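Local coordinates for oxidized polyvinyl alcohol hydrolase (Pseudomonas sp. VM15C, PDB 3WWC), which hydrolyses beta-diketones such as 4,6-nonanedione and cleaves oxidized polyvinyl alcohol in the second step of polyvinyl alcohol degradation, at residues 103-108 with 114-119. The protein carries 1 engineered substitution. Sequence-based numbering, arbitrary orientation.
Sequences ACANQD and ERCNGP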
ATOM      1  N   ALA A 103       2.612  14.177   1.076  1.00  8.90           N
ATOM      2  CA  ALA A 103       2.236  15.580   0.936  1.00  8.99           C
ATOM      3  C   ALA A 103       2.607  16.379   2.197  1.00 10.67           C
ATOM      4  O   ALA A 103       3.151  17.506   2.103  1.00  9.92           O
ATOM      5  CB  ALA A 103       0.713  15.646   0.684  1.00  8.62           C
ATOM      6  N   CYS A 104       2.351  15.790   3.362  1.00  9.39           N
ATOM      7  CA  CYS A 104       2.645  16.449   4.626  1.00 10.15           C
ATOM      8  C   CYS A 104       4.137  16.781   4.799  1.00 10.46           C
ATOM      9  O   CYS A 104       4.465  17.619   5.628  1.00 11.60           O
ATOM     10  CB  CYS A 104       2.173  15.542   5.822  1.00 10.90           C
ATOM     11  SG  CYS A 104       2.979  13.868   5.804  1.00 13.71           S
ATOM     12  N   ALA A 105       5.023  16.082   4.083  1.00  9.17           N
ATOM     13  CA  ALA A 105       6.473  16.336   4.227  1.00  9.22           C
ATOM     14  C   ALA A 105       6.947  17.557   3.437  1.00 10.49           C
ATOM     15  O   ALA A 105       8.143  17.888   3.454  1.00 10.80           O
ATOM     16  CB  ALA A 105       7.264  15.108   3.778  1.00  9.45           C
ATOM     17  N   ASN A 106       6.032  18.192   2.709  1.00  9.68           N
ATOM     18  CA  ASN A 106       6.372  19.409   1.950  1.00 10.77           C
ATOM     19  C   ASN A 106       7.578  19.213   1.081  1.00 10.67           C
ATOM     20  O   ASN A 106       8.484  20.058   1.031  1.00 10.84           O
ATOM     21  CB  ASN A 106       6.604  20.558   2.924  1.00 12.95           C
ATOM     22  CG  ASN A 106       5.394  20.876   3.711  1.00 19.23           C
ATOM     23  OD1 ASN A 106       5.489  21.163   4.917  1.00 23.66           O
ATOM     24  ND2 ASN A 106       4.232  20.823   3.059  1.00 17.80           N
ATOM     25  N   GLN A 107       7.547  18.101   0.346  1.00  9.79           N
ATOM     26  CA  GLN A 107       8.547  17.709  -0.620  1.00  8.99           C
ATOM     27  C   GLN A 107       9.907  17.303  -0.105  1.00  9.84           C
ATOM     28  O   GLN A 107      10.794  17.027  -0.921  1.00 11.18           O
ATOM     29  CB  GLN A 107       8.715  18.788  -1.717  1.00 10.13           C
ATOM     30  CG  GLN A 107       7.361  19.121  -2.405  1.00 11.09           C
ATOM     31  CD  GLN A 107       7.581  19.860  -3.701  1.00 14.20           C
ATOM     32  OE1 GLN A 107       8.095  19.284  -4.661  1.00 17.33           O
ATOM     33  NE2 GLN A 107       7.228  21.142  -3.731  1.00 14.89           N
ATOM     34  N   ASP A 108      10.044  17.183   1.227  1.00  9.24           N
ATOM     35  CA  ASP A 108      11.326  16.829   1.802  1.00  9.86           C
ATOM     36  C   ASP A 108      11.349  15.326   2.051  1.00  9.50           C
ATOM     37  O   ASP A 108      10.637  14.841   2.921  1.00  8.55           O
ATOM     38  CB  ASP A 108      11.503  17.586   3.126  1.00  9.74           C
ATOM     39  CG  ASP A 108      12.848  17.300   3.770  1.00 11.13           C
ATOM     40  OD1 ASP A 108      13.558  16.374   3.299  1.00 11.91           O
ATOM     41  OD2 ASP A 108      13.207  18.002   4.753  1.00 12.80           O
ATOM     42  N   GLU A 114       7.629  14.506  11.608  1.00 10.39           N
ATOM     43  CA  GLU A 114       7.281  15.906  11.818  1.00 10.58           C
ATOM     44  C   GLU A 114       6.170  16.364  10.878  1.00 12.63           C
ATOM     45  O   GLU A 114       6.331  16.344   9.669  1.00 13.09           O
ATOM     46  CB  GLU A 114       8.533  16.791  11.614  1.00 11.98           C
ATOM     47  CG  GLU A 114       9.767  16.351  12.450  1.00 11.31           C
ATOM     48  CD  GLU A 114      10.786  15.470  11.694  1.00 11.80           C
ATOM     49  OE1 GLU A 114      10.383  14.616  10.864  1.00 10.68           O
ATOM     50  OE2 GLU A 114      12.013  15.676  11.916  1.00 15.06           O
ATOM     51  N   ARG A 115       5.045  16.786  11.478  1.00 12.83           N
ATOM     52  CA  ARG A 115       3.866  17.251  10.763  1.00 14.10           C
ATOM     53  C   ARG A 115       3.265  16.216   9.871  1.00 15.57           C
ATOM     54  O   ARG A 115       2.508  16.588   8.966  1.00 18.15           O
ATOM     55  CB  ARG A 115       4.167  18.532   9.955  1.00 16.86           C
ATOM     56  CG  ARG A 115       4.654  19.640  10.900  1.00 21.05           C
ATOM     57  CD  ARG A 115       5.221  20.940  10.272  1.00 26.54           C
ATOM     58  NE  ARG A 115       6.584  20.848   9.700  1.00 28.60           N
ATOM     59  CZ  ARG A 115       7.741  20.717  10.378  1.00 29.97           C
ATOM     60  NH1 ARG A 115       8.899  20.650   9.701  1.00 28.28           N
ATOM     61  NH2 ARG A 115       7.762  20.660  11.710  1.00 27.93           N
ATOM     62  N   CYS A 116       3.641  14.957  10.059  1.00 13.22           N
ATOM     63  CA  CYS A 116       3.088  13.855   9.292  1.00 11.88           C
ATOM     64  C   CYS A 116       2.427  12.814  10.166  1.00 12.40           C
ATOM     65  O   CYS A 116       1.393  12.264   9.804  1.00 12.30           O
ATOM     66  CB  CYS A 116       4.195  13.146   8.486  1.00 11.36           C
ATOM     67  SG  CYS A 116       4.721  13.999   6.959  1.00 12.73           S
ATOM     68  N   ASN A 117       3.031  12.513  11.317  1.00 10.37           N
ATOM     69  CA  ASN A 117       2.531  11.448  12.173  1.00 11.30           C
ATOM     70  C   ASN A 117       1.417  11.934  13.086  1.00 12.83           C
ATOM     71  O   ASN A 117       1.666  12.353  14.236  1.00 14.16           O
ATOM     72  CB  ASN A 117       3.716  10.910  12.988  1.00 11.78           C
ATOM     73  CG  ASN A 117       3.306   9.845  13.970  1.00 14.72           C
ATOM     74  OD1 ASN A 117       2.335   9.139  13.746  1.00 16.82           O
ATOM     75  ND2 ASN A 117       4.056   9.727  15.086  1.00 16.53           N
ATOM     76  N   GLY A 118       0.182  11.891  12.593  1.00 12.62           N
ATOM     77  CA  GLY A 118      -0.938  12.334  13.386  1.00 12.77           C
ATOM     78  C   GLY A 118      -2.189  12.292  12.528  1.00 14.48           C
ATOM     79  O   GLY A 118      -2.137  11.940  11.347  1.00 12.75           O
ATOM     80  N   PRO A 119      -3.327  12.664  13.094  1.00 14.35           N
ATOM     81  CA  PRO A 119      -4.620  12.673  12.414  1.00 13.94           C
ATOM     82  C   PRO A 119      -4.636  13.543  11.155  1.00 12.78           C
ATOM     83  O   PRO A 119      -3.930  14.565  11.038  1.00 13.89           O
ATOM     84  CB  PRO A 119      -5.569  13.198  13.492  1.00 14.65           C
ATOM     85  CG  PRO A 119      -4.849  12.922  14.769  1.00 16.94           C
ATOM     86  CD  PRO A 119      -3.426  13.195  14.468  1.00 15.55           C
TER
HETATM   87  O   HOH W   1       6.598  17.873   7.368  1.00 13.50           O
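A disulfide between C104 and C116 joins two parts of the long loop that runs from strand 96-100 to helix 148-160. The evidence is direct: C104 SG lies 2.1 Å from C116 SG, and the CB-SG-SG-CB torsion of 104° is close to the perpendicular setting that disulfides prefer. C104 sits in a short 3-10 segment, 103-105, and its SG is set between the backbone N and the carbonyl carbon (chi1 58°), which directs the sulfur at the other segment. C116 completes the bridge with its SG anti to the carbonyl carbon (chi1 -78°), bringing the sulfur 3.6 Å from A105 N and 4.2 Å from A105 CB. On the C104 side, CB packs against the backbone of the partner segment, 3.3 Å from R115 O. No direct hydrogen bond crosses the contact; instead, one water donates to both C104 O and E114 O, at 2.8 Å each, a second, non-covalent link beside the sulfurs. Beyond C104 the chain reverses in a type I' turn, A105 to D108, closed by the backbone hydrogen bond from D108 N to A105 O. The C116 side chain is about 10 Å from a bound butanoic acid and touches R102. The crosslink closes a 13-residue loop, C104 to C116, near the butanoic acid-binding pocket of this alpha/beta-hydrolase fold, with the sulfurs themselves outside the pocket.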